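Local structure of peroxisomal acyl-coenzyme A oxidase 1 (Arabidopsis thaliana, 1W07) at residues 304-307 against 308-312; 320-324 against 325-329. The protein oxidises long- and medium-chain acyl-CoAs to 2-trans-enoyl-CoAs with bound FAD, passing the electrons to oxygen to give hydrogen peroxide in peroxisomal beta-oxidation. The protein carries 1 engineered substitution. All coordinates share one frame; numbering follows the deposited sequence.

Contact 1: residues 304-307 against 308-312. With FAD (flavin-adenine dinucleotide), chain C.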
loop_
_atom_site.group_PDB
_atom_site.type_symbol
_atom_site.label_atom_id
_atom_site.label_comp_id
_atom_site.label_asym_id
_atom_site.label_seq_id
_atom_site.Cartn_x
_atom_site.Cartn_y
_atom_site.Cartn_z
ATOM N N THR B 304 7.947 8.810 -12.659
ATOM C CA THR B 304 8.621 10.004 -13.183
ATOM C C THR B 304 8.300 10.213 -14.665
ATOM O O THR B 304 7.932 11.314 -15.074
ATOM C CB THR B 304 10.181 9.938 -12.969
ATOM O OG1 THR B 304 10.470 9.875 -11.569
ATOM C CG2 THR B 304 10.851 11.182 -13.531
ATOM N N ARG B 305 8.420 9.167 -15.477
ATOM C CA ARG B 305 8.120 9.321 -16.895
ATOM C C ARG B 305 6.648 9.656 -17.101
ATOM O O ARG B 305 6.316 10.591 -17.835
ATOM C CB ARG B 305 8.501 8.046 -17.661
ATOM C CG ARG B 305 10.007 7.793 -17.718
ATOM C CD ARG B 305 10.319 6.494 -18.441
ATOM N NE ARG B 305 11.753 6.321 -18.650
ATOM C CZ ARG B 305 12.330 5.176 -18.982
ATOM N NH1 ARG B 305 13.644 5.123 -19.148
ATOM N NH2 ARG B 305 11.599 4.084 -19.138
ATOM N N TYR B 306 5.752 8.913 -16.455
ATOM C CA TYR B 306 4.342 9.231 -16.623
ATOM C C TYR B 306 4.007 10.648 -16.145
ATOM O O TYR B 306 3.122 11.295 -16.704
ATOM C CB TYR B 306 3.469 8.233 -15.879
ATOM C CG TYR B 306 1.999 8.480 -16.106
ATOM C CD1 TYR B 306 1.421 8.255 -17.360
ATOM C CD2 TYR B 306 1.181 8.953 -15.080
ATOM C CE1 TYR B 306 0.066 8.491 -17.577
ATOM C CE2 TYR B 306 -0.173 9.195 -15.292
ATOM C CZ TYR B 306 -0.722 8.962 -16.535
ATOM O OH TYR B 306 -2.063 9.200 -16.736
ATOM N N SER B 307 4.695 11.126 -15.109
ATOM C CA SER B 307 4.440 12.471 -14.575
ATOM C C SER B 307 4.843 13.546 -15.583
ATOM O O SER B 307 4.301 14.649 -15.578
ATOM C CB SER B 307 5.207 12.698 -13.271
ATOM O OG SER B 307 4.716 11.875 -12.221
ATOM N N ALA B 308 5.801 13.213 -16.436
ATOM C CA ALA B 308 6.279 14.138 -17.460
ATOM C C ALA B 308 5.367 14.094 -18.683
ATOM O O ALA B 308 5.293 15.056 -19.449
ATOM C CB ALA B 308 7.702 13.786 -17.858
ATOM N N VAL B 309 4.675 12.972 -18.865
ATOM C CA VAL B 309 3.765 12.821 -20.002
ATOM C C VAL B 309 2.375 13.348 -19.653
ATOM O O VAL B 309 1.758 14.069 -20.437
ATOM C CB VAL B 309 3.619 11.337 -20.427
ATOM C CG1 VAL B 309 2.465 11.186 -21.403
ATOM C CG2 VAL B 309 4.911 10.839 -21.071
ATOM N N ARG B 310 1.892 12.987 -18.472
ATOM C CA ARG B 310 0.568 13.407 -18.037
ATOM C C ARG B 310 0.437 14.910 -17.777
ATOM O O ARG B 310 1.225 15.501 -17.033
ATOM C CB ARG B 310 0.179 12.633 -16.779
ATOM C CG ARG B 310 -1.197 12.973 -16.226
ATOM C CD ARG B 310 -2.327 12.512 -17.150
ATOM N NE ARG B 310 -3.629 12.707 -16.518
ATOM C CZ ARG B 310 -4.778 12.219 -16.987
ATOM N NH1 ARG B 310 -4.803 11.489 -18.102
ATOM N NH2 ARG B 310 -5.918 12.460 -16.340
ATOM N N ARG B 311 -0.554 15.529 -18.410
ATOM C CA ARG B 311 -0.818 16.953 -18.230
ATOM C C ARG B 311 -2.234 17.074 -17.690
ATOM O O ARG B 311 -3.149 16.369 -18.144
ATOM C CB ARG B 311 -0.691 17.710 -19.562
ATOM C CG ARG B 311 0.742 17.798 -20.116
ATOM C CD ARG B 311 0.754 18.271 -21.574
ATOM N NE ARG B 311 2.105 18.328 -22.144
ATOM C CZ ARG B 311 2.987 19.300 -21.910
ATOM N NH1 ARG B 311 2.679 20.320 -21.116
ATOM N NH2 ARG B 311 4.183 19.252 -22.479
ATOM N N GLN B 312 -2.426 17.952 -16.712
ATOM C CA GLN B 312 -3.756 18.121 -16.141
ATOM C C GLN B 312 -3.828 19.467 -15.427
ATOM O O GLN B 312 -3.019 19.754 -14.542
ATOM C CB GLN B 312 -4.046 16.975 -15.159
ATOM C CG GLN B 312 -5.536 16.715 -14.871
ATOM C CD GLN B 312 -6.275 15.977 -15.995
ATOM O OE1 GLN B 312 -7.459 15.640 -15.862
ATOM N NE2 GLN B 312 -5.582 15.729 -17.102
HETATM P PA FAD C . -4.867 13.193 -12.528
HETATM O O1A FAD C . -5.816 14.264 -12.146
HETATM O O2A FAD C . -4.360 13.152 -13.918
HETATM O O5B FAD C . -3.631 13.220 -11.497
HETATM C C5B FAD C . -2.450 12.445 -11.722
HETATM C C4B FAD C . -1.330 12.928 -10.794
HETATM O O4B FAD C . -1.206 14.350 -11.003
HETATM C C3B FAD C . -1.722 12.741 -9.325
HETATM O O3B FAD C . -0.543 12.651 -8.521
HETATM C C2B FAD C . -2.478 14.036 -9.034
HETATM O O2B FAD C . -2.394 14.337 -7.639
HETATM C C1B FAD C . -1.579 15.021 -9.787
HETATM N N9A FAD C . -2.302 16.273 -10.100
HETATM C C8A FAD C . -3.227 16.424 -11.049
HETATM N N7A FAD C . -3.650 17.686 -11.068
HETATM C C5A FAD C . -2.979 18.348 -10.129
HETATM C C6A FAD C . -2.996 19.670 -9.703
HETATM N N6A FAD C . -3.780 20.563 -10.295
HETATM N N1A FAD C . -2.136 20.049 -8.664
HETATM C C2A FAD C . -1.285 19.097 -8.088
HETATM N N3A FAD C . -1.302 17.847 -8.519
HETATM C C4A FAD C . -2.118 17.455 -9.510
HETATM N N1 FAD C . -14.960 8.031 -14.321
HETATM C C2 FAD C . -16.248 8.128 -14.861
HETATM O O2 FAD C . -16.529 9.052 -15.619
HETATM N N3 FAD C . -17.188 7.131 -14.564
HETATM C C4 FAD C . -16.837 6.047 -13.748
HETATM O O4 FAD C . -17.666 5.176 -13.499
HETATM C C4X FAD C . -15.555 5.959 -13.219
HETATM N N5 FAD C . -15.174 4.847 -12.455
HETATM C C5X FAD C . -13.875 4.732 -11.945
HETATM C C6 FAD C . -13.473 3.563 -11.306
HETATM C C7 FAD C . -12.139 3.392 -10.940
HETATM C C7M FAD C . -11.713 2.077 -10.282
HETATM C C8 FAD C . -11.208 4.397 -11.203
HETATM C C8M FAD C . -9.724 4.224 -10.858
HETATM C C9 FAD C . -11.619 5.571 -11.826
HETATM C C9A FAD C . -12.951 5.747 -12.201
HETATM N N10 FAD C . -13.346 6.884 -12.918
HETATM C C10 FAD C . -14.620 6.950 -13.498
HETATM C "C1'" FAD C . -12.393 7.997 -13.152
HETATM C "C2'" FAD C . -12.250 8.796 -11.852
HETATM O "O2'" FAD C . -13.547 9.180 -11.383
HETATM C "C3'" FAD C . -11.378 10.050 -11.966
HETATM O "O3'" FAD C . -11.888 10.908 -12.992
HETATM C "C4'" FAD C . -9.914 9.722 -12.268
HETATM O "O4'" FAD C . -9.468 8.595 -11.511
HETATM C "C5'" FAD C . -9.036 10.929 -11.940
HETATM O "O5'" FAD C . -7.662 10.545 -11.982
HETATM P P FAD C . -6.674 11.122 -13.111
HETATM O O1P FAD C . -6.128 9.964 -13.851
HETATM O O2P FAD C . -7.371 12.186 -13.867
HETATM O O3P FAD C . -5.515 11.759 -12.194
#

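Contact 2: residues 320-324 against 325-329. With FAD (flavin-adenine dinucleotide), chain C.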
loop_
_atom_site.group_PDB
_atom_site.type_symbol
_atom_site.label_atom_id
_atom_site.label_comp_id
_atom_site.label_asym_id
_atom_site.label_seq_id
_atom_site.Cartn_x
_atom_site.Cartn_y
_atom_site.Cartn_z
ATOM N N ILE B 320 -3.307 24.191 -23.576
ATOM C CA ILE B 320 -2.088 23.463 -23.219
ATOM C C ILE B 320 -1.950 23.299 -21.703
ATOM O O ILE B 320 -1.531 24.217 -21.005
ATOM C CB ILE B 320 -0.815 24.163 -23.757
ATOM C CG1 ILE B 320 -0.921 24.392 -25.273
ATOM C CG2 ILE B 320 0.403 23.296 -23.475
ATOM C CD1 ILE B 320 -1.012 23.107 -26.084
ATOM N N GLU B 321 -2.296 22.126 -21.188
ATOM C CA GLU B 321 -2.191 21.893 -19.752
ATOM C C GLU B 321 -0.767 21.587 -19.305
ATOM O O GLU B 321 0.063 21.146 -20.095
ATOM C CB GLU B 321 -3.138 20.776 -19.335
ATOM C CG GLU B 321 -4.580 21.207 -19.428
ATOM C CD GLU B 321 -5.561 20.065 -19.317
ATOM O OE1 GLU B 321 -5.839 19.606 -18.189
ATOM O OE2 GLU B 321 -6.041 19.625 -20.376
ATOM N N THR B 322 -0.505 21.819 -18.021
ATOM C CA THR B 322 0.807 21.629 -17.394
ATOM C C THR B 322 1.133 20.173 -17.042
ATOM O O THR B 322 0.275 19.432 -16.557
ATOM C CB THR B 322 0.886 22.452 -16.073
ATOM O OG1 THR B 322 0.491 23.806 -16.333
ATOM C CG2 THR B 322 2.294 22.429 -15.491
ATOM N N GLN B 323 2.382 19.770 -17.250
ATOM C CA GLN B 323 2.819 18.421 -16.895
ATOM C C GLN B 323 2.679 18.301 -15.373
ATOM O O GLN B 323 3.114 19.196 -14.631
ATOM C CB GLN B 323 4.272 18.231 -17.309
ATOM C CG GLN B 323 4.482 18.246 -18.814
ATOM C CD GLN B 323 5.924 18.503 -19.175
ATOM O OE1 GLN B 323 6.378 19.645 -19.158
ATOM N NE2 GLN B 323 6.664 17.441 -19.471
ATOM N N VAL B 324 2.085 17.213 -14.888
ATOM C CA VAL B 324 1.895 17.087 -13.451
ATOM C C VAL B 324 3.200 17.112 -12.693
ATOM O O VAL B 324 3.239 17.541 -11.539
ATOM C CB VAL B 324 1.070 15.818 -13.062
ATOM C CG1 VAL B 324 -0.331 15.936 -13.654
ATOM C CG2 VAL B 324 1.776 14.545 -13.509
ATOM N N ILE B 325 4.283 16.699 -13.347
ATOM C CA ILE B 325 5.585 16.694 -12.694
ATOM C C ILE B 325 6.068 18.111 -12.345
ATOM O O ILE B 325 7.039 18.269 -11.601
ATOM C CB ILE B 325 6.639 15.986 -13.559
ATOM C CG1 ILE B 325 7.873 15.665 -12.708
ATOM C CG2 ILE B 325 7.025 16.854 -14.752
ATOM C CD1 ILE B 325 8.883 14.744 -13.407
ATOM N N ASP B 326 5.390 19.128 -12.882
ATOM C CA ASP B 326 5.713 20.539 -12.617
ATOM C C ASP B 326 5.107 21.009 -11.275
ATOM O O ASP B 326 5.488 22.049 -10.752
ATOM C CB ASP B 326 5.136 21.450 -13.712
ATOM C CG ASP B 326 5.974 21.494 -14.985
ATOM O OD1 ASP B 326 6.916 20.687 -15.144
ATOM O OD2 ASP B 326 5.662 22.354 -15.840
ATOM N N TYR B 327 4.143 20.265 -10.739
ATOM C CA TYR B 327 3.480 20.643 -9.487
ATOM C C TYR B 327 4.315 20.263 -8.269
ATOM O O TYR B 327 4.788 19.131 -8.166
ATOM C CB TYR B 327 2.101 19.977 -9.404
ATOM C CG TYR B 327 1.114 20.456 -10.458
ATOM C CD1 TYR B 327 0.296 19.549 -11.139
ATOM C CD2 TYR B 327 0.989 21.814 -10.769
ATOM C CE1 TYR B 327 -0.614 19.980 -12.103
ATOM C CE2 TYR B 327 0.079 22.253 -11.728
ATOM C CZ TYR B 327 -0.716 21.330 -12.397
ATOM O OH TYR B 327 -1.564 21.760 -13.395
ATOM N N LYS B 328 4.494 21.207 -7.344
ATOM C CA LYS B 328 5.292 20.978 -6.144
ATOM C C LYS B 328 4.836 19.795 -5.289
ATOM O O LYS B 328 5.661 19.136 -4.669
ATOM C CB LYS B 328 5.378 22.273 -5.313
ATOM C CG LYS B 328 6.470 23.224 -5.810
ATOM C CD LYS B 328 7.850 22.604 -5.590
ATOM C CE LYS B 328 9.003 23.404 -6.216
ATOM N NZ LYS B 328 9.112 23.308 -7.705
ATOM N N THR B 329 3.534 19.523 -5.253
ATOM C CA THR B 329 2.995 18.385 -4.508
ATOM C C THR B 329 3.467 17.084 -5.186
ATOM O O THR B 329 3.801 16.099 -4.521
ATOM C CB THR B 329 1.479 18.368 -4.535
ATOM O OG1 THR B 329 1.050 18.580 -5.880
ATOM C CG2 THR B 329 0.891 19.451 -3.613
HETATM P PA FAD C . -4.867 13.193 -12.528
HETATM O O1A FAD C . -5.816 14.264 -12.146
HETATM O O2A FAD C . -4.360 13.152 -13.918
HETATM O O5B FAD C . -3.631 13.220 -11.497
HETATM C C5B FAD C . -2.450 12.445 -11.722
HETATM C C4B FAD C . -1.330 12.928 -10.794
HETATM O O4B FAD C . -1.206 14.350 -11.003
HETATM C C3B FAD C . -1.722 12.741 -9.325
HETATM O O3B FAD C . -0.543 12.651 -8.521
HETATM C C2B FAD C . -2.478 14.036 -9.034
HETATM O O2B FAD C . -2.394 14.337 -7.639
HETATM C C1B FAD C . -1.579 15.021 -9.787
HETATM N N9A FAD C . -2.302 16.273 -10.100
HETATM C C8A FAD C . -3.227 16.424 -11.049
HETATM N N7A FAD C . -3.650 17.686 -11.068
HETATM C C5A FAD C . -2.979 18.348 -10.129
HETATM C C6A FAD C . -2.996 19.670 -9.703
HETATM N N6A FAD C . -3.780 20.563 -10.295
HETATM N N1A FAD C . -2.136 20.049 -8.664
HETATM C C2A FAD C . -1.285 19.097 -8.088
HETATM N N3A FAD C . -1.302 17.847 -8.519
HETATM C C4A FAD C . -2.118 17.455 -9.510
HETATM N N1 FAD C . -14.960 8.031 -14.321
HETATM C C2 FAD C . -16.248 8.128 -14.861
HETATM O O2 FAD C . -16.529 9.052 -15.619
HETATM N N3 FAD C . -17.188 7.131 -14.564
HETATM C C4 FAD C . -16.837 6.047 -13.748
HETATM O O4 FAD C . -17.666 5.176 -13.499
HETATM C C4X FAD C . -15.555 5.959 -13.219
HETATM N N5 FAD C . -15.174 4.847 -12.455
HETATM C C5X FAD C . -13.875 4.732 -11.945
HETATM C C6 FAD C . -13.473 3.563 -11.306
HETATM C C7 FAD C . -12.139 3.392 -10.940
HETATM C C7M FAD C . -11.713 2.077 -10.282
HETATM C C8 FAD C . -11.208 4.397 -11.203
HETATM C C8M FAD C . -9.724 4.224 -10.858
HETATM C C9 FAD C . -11.619 5.571 -11.826
HETATM C C9A FAD C . -12.951 5.747 -12.201
HETATM N N10 FAD C . -13.346 6.884 -12.918
HETATM C C10 FAD C . -14.620 6.950 -13.498
HETATM C "C1'" FAD C . -12.393 7.997 -13.152
HETATM C "C2'" FAD C . -12.250 8.796 -11.852
HETATM O "O2'" FAD C . -13.547 9.180 -11.383
HETATM C "C3'" FAD C . -11.378 10.050 -11.966
HETATM O "O3'" FAD C . -11.888 10.908 -12.992
HETATM C "C4'" FAD C . -9.914 9.722 -12.268
HETATM O "O4'" FAD C . -9.468 8.595 -11.511
HETATM C "C5'" FAD C . -9.036 10.929 -11.940
HETATM O "O5'" FAD C . -7.662 10.545 -11.982
HETATM P P FAD C . -6.674 11.122 -13.111
HETATM O O1P FAD C . -6.128 9.964 -13.851
HETATM O O2P FAD C . -7.371 12.186 -13.867
HETATM O O3P FAD C . -5.515 11.759 -12.194
HETATM O O HOH W 1 4.372 21.680 -17.957
#

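Contact 1: residues 304-307 against 308-312
R310 N closes the last turn onto Y306 O at 2.7 Å, a nearly straight bond with an N-H...O angle of 169°, and V309 N reaches R305 O one step earlier. A308 N is held more loosely, by weak bonds to T304 O and R305 O. Helix 278-309 ends here: R310 is the first residue to leave helical backbone angles, and from it the chain runs extended into Q312. The side chains of Y306 and R310 point the same way, side by side. With CG anti to the backbone N (chi1 -176°), the tyrosine ring lies along the arginine: R310 CB sits over one ring face, 4.0 Å from the centroid in a CH-pi contact, and R310 CD comes within 3.3 Å of Y306 OH. In this acyl-CoA oxidase the helix end belongs to the FAD site, which the two subunits build together. R310 NE donates to FAD O2A at 2.7 Å and R310 NH2 adds a weak bond to the same oxygen, while FAD O1P lies over one face of the guanidinium, whose charge is thus close to both phosphates. A leucine here would probably leave the O2A oxygen without its two arginine donors and the pyrophosphate's negative charge less well balanced. NH1 turns elsewhere, to Y626 OH. Q312 lies with its CG 3.7 Å from FAD O1A, while its amide binds backbone atoms of G141, G143 and N145 of the second subunit.

Contact 2: residues 320-324 against 325-329
Y327 lays one face of its ring against the adenine of FAD and packs its hydroxyl end on T322, OH lying 3.7 Å from T322 CB while its hydrogen bond goes to Q312 O. Y327 CE1 is 3.4 Å from FAD C6A, and adenine N1A stands above the ring plane, offset toward the rim. V324 meets the neighbouring ribose: a chi1 of -63° sets CG1 beside the backbone N and brings it to 3.2 Å from FAD O4B. T329 OG1 comes within 3.3 Å of adenine C2A, a packing contact. The backbone beneath these groups is a short 3-10 turn: D326 N donates to Q323 O at 2.9 Å and Y327 N to V324 O at 3.0 Å. It leads straight into helix 328-363, with Y327 at the N-cap position, in the helical domain of the acyl-CoA oxidase fold. Away from the cofactor, T322 CG2 packs against D326 CB, and one water bridges within the turn, accepting from Q323 N and donating to Q323 OE1 and D326 OD2. Q323 NE2 turns to A308 O, with E10 a further acceptor. The other carboxylate oxygen of D326 makes a salt bridge with R597, so D326 is gripped on both oxygens. Y327 and V324 thus offer adenine and ribose ring and methyl surface, consistent with recognition here by shape, while polar groups tie the turn to its surroundings: D326 to R597, Q323 to A308, Y327 to Q312.

Contacts 1 and 2 lie in series on one chain, at the end of helix 278-309 and the approach to helix 328-363, with centres about 8 Å apart. Both are largely buried and reach FAD and the second subunit; each has a partly exposed margin, V309 in contact 1, T322 and D326 in contact 2. Among the bonds joining them are probable ones, Q312 O with Y327 OH at 2.7 Å and A308 O with Q323 NE2 at 2.8 Å, beside backbone bonds such as R310 with V324, so the first helix's end and the extended chain after it are tied to the turn leading into the second. Their chemistry divides the cofactor: 304-312 supplies positive charge to the pyrophosphate, whereas 320-329 supplies aromatic and aliphatic surface to adenine and ribose.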